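Local coordinates for SAM-dependent O-methyltransferase (Thermotoga maritima, PDB 1O54), which probably transfers a methyl group from S-adenosyl-L-methionine to N1 of a specific tRNA adenosine, acting as a homotetramer, at residues G207-C213 with A262-T268; D114-G120 with V182-D188; P190-I196 with Q218-T222; S101-A105 with M126-L130. All blocks are in the same frame, centred on the assembly; numbering follows the deposited sequence.

Contact 1. Residues G207-C213 with A262-T268; sequences GRFATVC and AYMIFAT
The antiparallel strand of the class I methyltransferase sheet enters here: 263-268 runs against 207-213, itself parallel to 182-187, with the two axes 4.7 Å apart and at 163°. Three hydrogen-bonded pairs, Phe209 with Ala267, Thr211 with Ile265 and Cys213 with Tyr263, each exchange two backbone bonds. The straightest links Ile265 N to Thr211 O at 2.9 Å, with an N-H...O angle of 174°. Between these rungs the alpha carbons approach the facing carbonyls, as in the CA-H...O contact of Ala210 CA with Ile265 O at 3.2 Å.

Side chains alternate across the sheet. On the face of Thr211 and Ile265, the two side chains lie alongside each other, pointing the same way. Thr211 CG2, set between its backbone N and carbonyl carbon, meets Ile265 CB at 4.0 Å; this leaves OG1 to bond Leu187 O of the next strand. Ile265 CD1 continues to Cys213 SG, 3.8 Å away. On the other face, Ala210 CB nestles against Phe266 CD2 at 3.6 Å, and Val212 CG1 reaches Met264 CG at 4.2 Å.

Near the N-terminal end of 207-213, Arg208 NH2 donates to Ile79 O of the second subunit. Helix 216-228 packs on the Thr211 and Ile265 face through Thr222, Val219 and Leu226, whereas helix 98-107 lies against Met264 and Phe266 on the Ala210 face.

Contact 2. Residues D114-G120 with V182-D188; sequences DRIIDTG and VDALFLD
Asp183 CG is rotated beside its own backbone N (chi1 -64°), and from there the carboxylate is aimed at the start of strand 115-119. OD2 takes the Arg115 N-H at 2.9 Å on its anti side, along a nearly straight line of 173°. In return, Asp183 N donates to Arg115 O at 2.8 Å, so one residue closes the strand end with both side chain and backbone. Beside it, the Asp114 carboxylate stacks on that of Asp183 with planes 18° apart, OD1 of Asp114 lying 3.6 Å from OD1 of Asp183. A water accepts from Arg115 NH1 and probably donates to Asp183 OD2, while the same NH1 also bonds Lys180 O.

Beyond the corner at Asp183 the strands run parallel, and backbone bonds alternate from Ile117 N to Ala184 O onward to Asp188 N and Thr119 O, 2.7 Å apart. On one face Ile117 CG2 packs on Leu185 CD1 at 3.7 Å, and Ile117 CD1 reaches across to Val182 CG1. On the other, Asp118 OD2 meets the Phe186 ring at its edge, 3.5 Å from CD2, with the carboxylate plane nearly that of the ring.

With Asp183 shortened to an alanine, Arg115 N would probably lose its side-chain acceptor, and Lys204 and Lys15 of the second subunit a salt-bridge mate.

The paired carboxylates are thus tolerated probably because Lys111, Lys204 and that Lys15 offset their charge; at the opposite end the strands deliver Asp188, predicted to bind S-adenosyl-L-methionine, beside Gly120.

Contact 3. Residues P190-I196 with Q218-T222; sequences PDPWNYI and QVQET
Trp193 and Glu221 form the close part of this contact, and Pro190 with Gln218 the slack part. The indole receives Glu221 CG over one face, a CH-pi contact 3.8 Å from the centroid of the five-membered ring and 23° off its normal. Asp191 CA lies over the opposite face, so the ring is held between its own loop and the helix. Thr222 OG1 meets its edge in plane, 3.6 Å from Trp193 CE3; in the conformer of Gln218 modelled here, Gln218 CG does so too, 3.8 Å from Trp193 CZ3. The torsions that allow this are a Trp193 CG lodged between backbone N and carbonyl carbon (chi1 50°) and a Glu221 chain that bends at chi2, turning its carboxylate steeply to the indole plane.

Thr222 OG1 also touches Pro192 CG at 3.4 Å, yet its polar need is met inside the helix: it donates to Gln218 O at 2.8 Å, which Thr222 N reaches from the other face of the carbonyl.

Toward solvent the evidence thins. Pro190 is exposed, and its O is 3.4 Å from Gln218 NE2, a weak bond made doubtful by the second deposited conformer; in the same modelled conformer OE1 bonds Thr215. The loop instead steadies itself, Asn194 ND2 donating to Asp191 OD2 at 2.8 Å.

The loop follows the strand leading to Asp188, and helix 216-228 follows the next strand, 207-213. Such loops beyond the fourth strand carry motif IV in class I methyltransferases, and the Pro-Asp-Pro-Trp run is consistent with that site.

Contact 4. Residues S101-A105 with M126-L130; sequences SSFIA and MCAVL
Ser101 OG, met at 3.6 Å by Val129 CG2 of the facing helix, has two weak hydrogen-bond partners, Tyr97 O and Pro98 O, which at best share its single proton. With chi1 at 60° the hydroxyl stands between backbone N and carbonyl carbon, folded back toward those carbonyls, while CB faces the neighbour. No hydrogen bond crosses between 101-105 and 126-130; the join is apolar. Their axes lie 9.7 Å apart and cross at -43°.

Met126 does most of the bridging. Its CG is anti to the backbone N, and a bend at chi2 (69°) carries the thioether across, placing SD 3.4 Å from Ser101 CB and CE 3.6 Å from Ile104 CG2. One turn on, Ala105 CB is tucked against Val129 CG1 at 3.8 Å, with Leu130 CD2 more distant at 4.4 Å. Ser101 and Ala105, one turn apart, thus present small side chains to the larger Met126 and Val129. Cutting Met126 back to an alanine would probably open a gap beside Ile104 and Ser101.

Met106 of the second subunit packs on Ser101 and Val129, so at these residues the pair also meets a neighbouring chain. On the sheet side, Leu130 and Cys127 pack on strands 115-119 and 139-143, whereas Ile104 leans on Met264 and Phe266 of strand 263-269.

From the N terminus, helix 98-107 gives the first half of contact 4 and strand 115-119 the first half of contact 2. Helix 125-134 then closes contact 4, and 182-188 closes contact 2, so these two cross. The same alternation follows: 190-196 opens contact 3, 207-213 opens contact 1, 218-222 closes contact 3, and 262-268 closes contact 1. None nests within another, and the two crossed pairs stand in series. Contacts 1 and 2 meet in one sheet, where strands 207-213 and 182-187 are neighbours. Contact 4 covers the face bearing Phe186 and Met264; contact 3 lies on the opposite face, touching Phe209 and Cys213.

Contact 1. Residues G207-C213 with A262-T268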
# COMPACT_ATOMS: atom_id res chain seq x y z
N GLY A 207 6.34 27.70 14.28
CA GLY A 207 5.29 27.62 13.25
C GLY A 207 5.51 26.41 12.33
O GLY A 207 6.63 25.90 12.18
N ARG A 208 4.45 26.00 11.67
CA ARG A 208 4.47 24.77 10.90
C ARG A 208 4.30 25.04 9.41
O ARG A 208 3.46 25.83 8.97
CB ARG A 208 3.39 23.85 11.38
CG ARG A 208 3.55 23.46 12.85
CD ARG A 208 2.41 22.61 13.42
NE ARG A 208 2.83 22.05 14.72
CZ ARG A 208 2.69 22.69 15.87
NH1 ARG A 208 2.16 23.91 15.91
NH2 ARG A 208 3.10 22.13 17.00
N PHE A 209 5.11 24.34 8.65
CA PHE A 209 5.20 24.46 7.20
C PHE A 209 4.78 23.13 6.56
O PHE A 209 5.19 22.06 7.03
CB PHE A 209 6.67 24.76 6.84
CG PHE A 209 6.98 24.65 5.36
CD1 PHE A 209 7.42 23.46 4.79
CD2 PHE A 209 6.72 25.71 4.52
CE1 PHE A 209 7.67 23.37 3.42
CE2 PHE A 209 6.99 25.64 3.15
CZ PHE A 209 7.45 24.45 2.60
N ALA A 210 4.01 23.18 5.47
CA ALA A 210 3.77 21.99 4.63
C ALA A 210 3.81 22.37 3.17
O ALA A 210 3.44 23.49 2.81
CB ALA A 210 2.45 21.30 4.98
N THR A 211 4.24 21.44 2.32
CA THR A 211 4.15 21.60 0.88
C THR A 211 3.84 20.22 0.25
O THR A 211 3.94 19.16 0.92
CB THR A 211 5.42 22.26 0.32
OG1 THR A 211 5.24 22.63 -1.08
CG2 THR A 211 6.62 21.34 0.32
N VAL A 212 3.41 20.23 -1.00
CA VAL A 212 3.15 18.99 -1.72
C VAL A 212 3.99 19.00 -2.99
O VAL A 212 4.19 20.07 -3.60
CB VAL A 212 1.68 18.85 -2.07
CG1 VAL A 212 0.86 18.56 -0.81
CG2 VAL A 212 1.14 20.11 -2.82
N CYS A 213 4.52 17.83 -3.35
CA CYS A 213 5.34 17.65 -4.53
C CYS A 213 4.82 16.43 -5.29
O CYS A 213 4.58 15.39 -4.70
CB CYS A 213 6.81 17.40 -4.14
SG CYS A 213 7.65 18.80 -3.40
N ALA A 262 0.20 13.03 -4.20
CA ALA A 262 1.30 13.92 -3.86
C ALA A 262 2.15 13.41 -2.68
O ALA A 262 1.64 12.79 -1.77
CB ALA A 262 0.73 15.32 -3.51
N TYR A 263 3.44 13.72 -2.72
CA TYR A 263 4.33 13.58 -1.57
C TYR A 263 4.10 14.82 -0.72
O TYR A 263 4.06 15.91 -1.25
CB TYR A 263 5.79 13.50 -2.00
CG TYR A 263 6.04 12.28 -2.88
CD1 TYR A 263 6.08 12.38 -4.25
CD2 TYR A 263 6.16 11.02 -2.30
CE1 TYR A 263 6.30 11.26 -5.04
CE2 TYR A 263 6.36 9.88 -3.10
CZ TYR A 263 6.44 10.02 -4.45
OH TYR A 263 6.66 8.93 -5.28
N MET A 264 3.90 14.62 0.57
CA MET A 264 3.68 15.71 1.50
C MET A 264 4.91 15.92 2.37
O MET A 264 5.38 14.96 2.99
CB MET A 264 2.51 15.37 2.39
CG MET A 264 1.24 15.16 1.61
SD MET A 264 -0.17 14.54 2.57
CE MET A 264 0.25 12.76 2.74
N ILE A 265 5.38 17.15 2.45
CA ILE A 265 6.58 17.47 3.21
C ILE A 265 6.23 18.46 4.29
O ILE A 265 5.57 19.45 4.00
CB ILE A 265 7.67 18.06 2.30
CG1 ILE A 265 7.99 17.14 1.10
CG2 ILE A 265 8.92 18.34 3.10
CD1 ILE A 265 8.84 17.79 0.04
N PHE A 266 6.68 18.19 5.52
CA PHE A 266 6.39 19.05 6.66
C PHE A 266 7.67 19.46 7.34
O PHE A 266 8.65 18.71 7.32
CB PHE A 266 5.56 18.23 7.66
CG PHE A 266 4.25 17.72 7.09
CD1 PHE A 266 4.20 16.48 6.47
CD2 PHE A 266 3.11 18.47 7.14
CE1 PHE A 266 2.99 16.00 5.91
CE2 PHE A 266 1.91 17.99 6.60
CZ PHE A 266 1.88 16.76 5.97
N ALA A 267 7.67 20.62 7.99
CA ALA A 267 8.80 21.10 8.76
C ALA A 267 8.28 22.13 9.78
O ALA A 267 7.21 22.70 9.62
CB ALA A 267 9.81 21.71 7.85
N THR A 268 9.06 22.31 10.85
CA THR A 268 8.75 23.27 11.90
C THR A 268 9.84 24.32 11.95
O THR A 268 11.01 23.96 12.05
CB THR A 268 8.68 22.51 13.23
OG1 THR A 268 7.56 21.59 13.19
CG2 THR A 268 8.43 23.45 14.39

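Contact 2. Residues D114-G120 with V182-D188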
# COMPACT_ATOMS: atom_id res chain seq x y z
N ASP A 114 -6.16 30.87 14.31
CA ASP A 114 -4.90 30.83 13.62
C ASP A 114 -4.89 31.76 12.40
O ASP A 114 -5.93 32.01 11.75
CB ASP A 114 -4.55 29.45 13.11
CG ASP A 114 -3.90 28.56 14.14
OD1 ASP A 114 -3.59 29.02 15.28
OD2 ASP A 114 -3.68 27.35 13.84
N ARG A 115 -3.71 32.30 12.15
CA ARG A 115 -3.40 33.03 10.93
C ARG A 115 -2.54 32.09 10.06
O ARG A 115 -1.47 31.61 10.50
CB ARG A 115 -2.62 34.31 11.26
CG ARG A 115 -3.50 35.34 11.99
CD ARG A 115 -2.73 36.44 12.74
NE ARG A 115 -1.99 37.29 11.81
CZ ARG A 115 -0.65 37.27 11.63
NH1 ARG A 115 0.12 36.43 12.30
NH2 ARG A 115 -0.10 38.12 10.80
N ILE A 116 -3.00 31.86 8.84
CA ILE A 116 -2.44 30.84 7.96
C ILE A 116 -2.17 31.48 6.59
O ILE A 116 -3.03 32.20 6.08
CB ILE A 116 -3.48 29.72 7.74
CG1 ILE A 116 -3.91 29.08 9.06
CG2 ILE A 116 -2.92 28.69 6.74
CD1 ILE A 116 -2.86 28.38 9.79
N ILE A 117 -1.01 31.19 6.00
CA ILE A 117 -0.73 31.60 4.61
C ILE A 117 -0.97 30.37 3.73
O ILE A 117 -0.51 29.27 4.05
CB ILE A 117 0.70 32.14 4.47
CG1 ILE A 117 0.78 33.55 5.11
CG2 ILE A 117 1.17 32.19 3.03
CD1 ILE A 117 2.18 34.05 5.28
N ASP A 118 -1.63 30.58 2.61
CA ASP A 118 -1.88 29.54 1.60
C ASP A 118 -1.46 30.10 0.25
O ASP A 118 -1.89 31.17 -0.15
CB ASP A 118 -3.37 29.25 1.60
CG ASP A 118 -3.77 28.20 0.58
OD1 ASP A 118 -4.81 28.39 -0.12
OD2 ASP A 118 -3.09 27.17 0.39
N THR A 119 -0.59 29.40 -0.46
CA THR A 119 -0.23 29.85 -1.80
C THR A 119 0.37 28.71 -2.63
O THR A 119 1.10 27.94 -2.07
CB THR A 119 0.77 31.01 -1.70
OG1 THR A 119 0.95 31.64 -2.99
CG2 THR A 119 2.17 30.58 -1.25
N GLY A 120 0.06 28.59 -3.92
CA GLY A 120 -1.02 29.25 -4.61
C GLY A 120 -2.35 28.71 -4.14
O GLY A 120 -2.40 27.92 -3.20
N VAL A 182 2.99 34.12 11.36
CA VAL A 182 1.81 33.29 11.08
C VAL A 182 1.97 31.91 11.71
O VAL A 182 3.11 31.43 11.96
CB VAL A 182 1.45 33.22 9.57
CG1 VAL A 182 1.30 34.60 8.98
CG2 VAL A 182 2.44 32.34 8.80
N ASP A 183 0.85 31.27 12.01
CA ASP A 183 0.86 30.01 12.75
C ASP A 183 1.33 28.84 11.89
O ASP A 183 2.01 27.93 12.38
CB ASP A 183 -0.51 29.76 13.30
CG ASP A 183 -0.90 30.80 14.30
OD1 ASP A 183 -0.42 30.69 15.45
OD2 ASP A 183 -1.62 31.78 14.02
N ALA A 184 0.93 28.85 10.62
CA ALA A 184 1.26 27.77 9.69
C ALA A 184 1.19 28.31 8.26
O ALA A 184 0.56 29.34 8.01
CB ALA A 184 0.34 26.61 9.85
N LEU A 185 1.79 27.57 7.35
CA LEU A 185 1.89 27.97 5.97
C LEU A 185 1.84 26.74 5.11
O LEU A 185 2.56 25.78 5.33
CB LEU A 185 3.18 28.76 5.75
CG LEU A 185 3.36 29.44 4.38
CD1 LEU A 185 4.22 30.65 4.51
CD2 LEU A 185 3.90 28.45 3.36
N PHE A 186 0.99 26.79 4.09
CA PHE A 186 0.92 25.73 3.08
C PHE A 186 1.33 26.30 1.73
O PHE A 186 0.81 27.33 1.27
CB PHE A 186 -0.50 25.18 2.95
CG PHE A 186 -0.59 24.08 1.94
CD1 PHE A 186 0.01 22.84 2.21
CD2 PHE A 186 -1.22 24.27 0.73
CE1 PHE A 186 -0.05 21.80 1.26
CE2 PHE A 186 -1.29 23.24 -0.21
CZ PHE A 186 -0.68 22.01 0.05
N LEU A 187 2.23 25.57 1.07
CA LEU A 187 2.85 26.01 -0.16
C LEU A 187 2.55 24.97 -1.24
O LEU A 187 2.83 23.79 -1.05
CB LEU A 187 4.34 26.11 0.02
CG LEU A 187 5.16 26.55 -1.20
CD1 LEU A 187 4.85 27.95 -1.64
CD2 LEU A 187 6.65 26.40 -0.85
N ASP A 188 1.98 25.43 -2.36
CA ASP A 188 1.71 24.54 -3.46
C ASP A 188 1.96 25.34 -4.73
O ASP A 188 1.10 26.12 -5.18
CB ASP A 188 0.29 24.06 -3.41
CG ASP A 188 -0.03 23.00 -4.45
OD1 ASP A 188 0.81 22.68 -5.30
OD2 ASP A 188 -1.16 22.46 -4.49
O HOH W 1 -0.33 34.35 14.20

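Contact 3. Residues P190-I196 with Q218-T222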
# COMPACT_ATOMS: atom_id res chain seq x y z
N PRO A 190 4.77 25.22 -8.52
CA PRO A 190 5.57 24.27 -9.29
C PRO A 190 7.01 24.08 -8.75
O PRO A 190 7.64 23.04 -9.00
CB PRO A 190 5.60 24.90 -10.70
CG PRO A 190 4.45 25.87 -10.72
CD PRO A 190 4.34 26.39 -9.31
N ASP A 191 7.53 25.08 -8.06
CA ASP A 191 8.95 25.14 -7.71
C ASP A 191 9.13 25.60 -6.28
O ASP A 191 9.67 26.69 -6.02
CB ASP A 191 9.70 26.02 -8.70
CG ASP A 191 9.16 27.43 -8.79
OD1 ASP A 191 7.94 27.64 -8.58
OD2 ASP A 191 9.92 28.40 -9.06
N PRO A 192 8.64 24.80 -5.34
CA PRO A 192 8.64 25.22 -3.93
C PRO A 192 10.00 25.61 -3.36
O PRO A 192 10.07 26.51 -2.54
CB PRO A 192 8.01 24.01 -3.20
CG PRO A 192 8.24 22.85 -4.16
CD PRO A 192 8.02 23.47 -5.52
N TRP A 193 11.09 24.98 -3.83
CA TRP A 193 12.44 25.32 -3.38
C TRP A 193 12.80 26.81 -3.57
O TRP A 193 13.64 27.38 -2.84
CB TRP A 193 13.48 24.43 -4.07
CG TRP A 193 13.32 24.38 -5.52
CD1 TRP A 193 13.90 25.21 -6.43
CD2 TRP A 193 12.51 23.46 -6.28
NE1 TRP A 193 13.49 24.89 -7.70
CE2 TRP A 193 12.64 23.82 -7.64
CE3 TRP A 193 11.66 22.39 -5.95
CZ2 TRP A 193 11.97 23.14 -8.66
CZ3 TRP A 193 11.01 21.72 -6.96
CH2 TRP A 193 11.16 22.09 -8.31
N ASN A 194 12.17 27.48 -4.53
CA ASN A 194 12.42 28.89 -4.76
C ASN A 194 11.72 29.84 -3.79
O ASN A 194 11.93 31.04 -3.85
CB ASN A 194 12.08 29.26 -6.20
CG ASN A 194 13.08 28.69 -7.19
OD1 ASN A 194 14.26 28.54 -6.88
ND2 ASN A 194 12.61 28.36 -8.37
N TYR A 195 10.87 29.31 -2.91
CA TYR A 195 10.09 30.13 -1.99
C TYR A 195 10.27 29.82 -0.50
O TYR A 195 9.70 30.52 0.35
CB TYR A 195 8.62 30.04 -2.38
CG TYR A 195 8.41 30.54 -3.78
CD1 TYR A 195 8.29 29.65 -4.85
CD2 TYR A 195 8.41 31.90 -4.06
CE1 TYR A 195 8.11 30.09 -6.12
CE2 TYR A 195 8.25 32.35 -5.34
CZ TYR A 195 8.09 31.45 -6.37
OH TYR A 195 7.93 31.94 -7.66
N ILE A 196 11.08 28.82 -0.19
CA ILE A 196 11.22 28.36 1.20
C ILE A 196 11.76 29.45 2.13
O ILE A 196 11.30 29.57 3.26
CB ILE A 196 12.11 27.11 1.29
CG1 ILE A 196 11.60 25.96 0.44
CG2 ILE A 196 12.25 26.65 2.74
CD1 ILE A 196 10.22 25.56 0.69
N GLN A 218 11.31 16.46 -7.14
CA GLN A 218 10.89 17.67 -6.46
C GLN A 218 11.02 17.54 -4.95
O GLN A 218 11.40 18.50 -4.29
CB GLN A 218 9.44 18.00 -6.80
CG GLN A 218 9.24 18.61 -8.15
CD GLN A 218 7.80 18.56 -8.56
OE1 GLN A 218 7.23 17.49 -8.61
NE2 GLN A 218 7.19 19.72 -8.84
N VAL A 219 10.69 16.37 -4.39
CA VAL A 219 10.91 16.14 -2.97
C VAL A 219 12.37 16.33 -2.60
O VAL A 219 12.69 17.01 -1.64
CB VAL A 219 10.42 14.73 -2.50
CG1 VAL A 219 10.79 14.50 -1.03
CG2 VAL A 219 8.91 14.56 -2.72
N GLN A 220 13.26 15.72 -3.38
CA GLN A 220 14.69 15.82 -3.13
C GLN A 220 15.16 17.28 -3.09
O GLN A 220 15.89 17.69 -2.17
CB GLN A 220 15.44 15.03 -4.18
CG GLN A 220 15.15 13.53 -4.14
CD GLN A 220 15.36 12.81 -5.46
OE1 GLN A 220 15.97 13.34 -6.41
NE2 GLN A 220 14.87 11.60 -5.53
N GLU A 221 14.77 18.07 -4.10
CA GLU A 221 15.18 19.45 -4.19
C GLU A 221 14.61 20.29 -3.03
O GLU A 221 15.30 21.14 -2.44
CB GLU A 221 14.78 20.03 -5.56
CG GLU A 221 15.36 21.41 -5.86
CD GLU A 221 16.88 21.47 -5.91
OE1 GLU A 221 17.50 20.54 -6.43
OE2 GLU A 221 17.45 22.48 -5.44
N THR A 222 13.36 20.02 -2.65
CA THR A 222 12.70 20.76 -1.59
C THR A 222 13.34 20.46 -0.25
O THR A 222 13.61 21.37 0.55
CB THR A 222 11.20 20.42 -1.60
OG1 THR A 222 10.64 20.78 -2.87
CG2 THR A 222 10.45 21.26 -0.57

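Contact 4. Residues S101-A105 with M126-L130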
# COMPACT_ATOMS: atom_id res chain seq x y z
N SER A 101 -5.57 16.84 1.93
CA SER A 101 -5.84 18.12 2.58
C SER A 101 -6.24 18.00 4.06
O SER A 101 -5.77 18.76 4.89
CB SER A 101 -6.87 18.94 1.78
OG SER A 101 -8.07 18.26 1.68
N SER A 102 -7.07 17.01 4.40
CA SER A 102 -7.48 16.80 5.78
C SER A 102 -6.28 16.51 6.69
O SER A 102 -6.12 17.09 7.79
CB SER A 102 -8.53 15.65 5.81
OG SER A 102 -8.06 14.44 5.21
N PHE A 103 -5.43 15.61 6.22
CA PHE A 103 -4.23 15.23 6.93
C PHE A 103 -3.28 16.42 7.09
O PHE A 103 -2.74 16.68 8.19
CB PHE A 103 -3.58 14.08 6.20
CG PHE A 103 -2.27 13.63 6.81
CD1 PHE A 103 -2.24 12.93 8.01
CD2 PHE A 103 -1.08 13.86 6.15
CE1 PHE A 103 -1.02 12.50 8.56
CE2 PHE A 103 0.11 13.42 6.66
CZ PHE A 103 0.14 12.74 7.86
N ILE A 104 -3.08 17.15 5.99
CA ILE A 104 -2.17 18.29 6.03
C ILE A 104 -2.66 19.33 7.02
O ILE A 104 -1.88 19.85 7.81
CB ILE A 104 -2.04 18.89 4.65
CG1 ILE A 104 -1.26 17.94 3.73
CG2 ILE A 104 -1.41 20.26 4.73
CD1 ILE A 104 -1.40 18.28 2.31
N ALA A 105 -3.96 19.61 7.03
CA ALA A 105 -4.51 20.62 7.95
C ALA A 105 -4.32 20.18 9.44
O ALA A 105 -4.00 21.00 10.30
CB ALA A 105 -5.96 20.91 7.63
N MET A 126 -7.97 23.33 -1.19
CA MET A 126 -7.19 23.26 0.05
C MET A 126 -7.49 24.49 0.93
O MET A 126 -7.56 24.40 2.15
CB MET A 126 -5.72 23.19 -0.25
CG MET A 126 -4.82 23.33 0.91
SD MET A 126 -5.02 21.81 1.94
CE MET A 126 -4.16 22.15 3.33
N CYS A 127 -7.60 25.63 0.27
CA CYS A 127 -7.98 26.90 0.92
C CYS A 127 -9.23 26.74 1.79
O CYS A 127 -9.26 27.15 2.97
CB CYS A 127 -8.13 28.03 -0.08
SG CYS A 127 -8.11 29.61 0.79
N ALA A 128 -10.22 26.07 1.23
CA ALA A 128 -11.45 25.81 1.97
C ALA A 128 -11.25 24.99 3.22
O ALA A 128 -11.88 25.26 4.26
CB ALA A 128 -12.46 25.13 1.03
N VAL A 129 -10.42 23.95 3.13
CA VAL A 129 -10.14 23.11 4.28
C VAL A 129 -9.49 23.94 5.40
O VAL A 129 -9.84 23.84 6.60
CB VAL A 129 -9.23 21.92 3.88
CG1 VAL A 129 -8.78 21.15 5.08
CG2 VAL A 129 -10.00 21.03 2.91
N LEU A 130 -8.52 24.77 5.02
CA LEU A 130 -7.83 25.63 5.97
C LEU A 130 -8.82 26.63 6.57
O LEU A 130 -8.76 26.90 7.77
CB LEU A 130 -6.68 26.36 5.24
CG LEU A 130 -5.55 25.44 4.73
CD1 LEU A 130 -4.56 26.23 3.85
CD2 LEU A 130 -4.82 24.72 5.86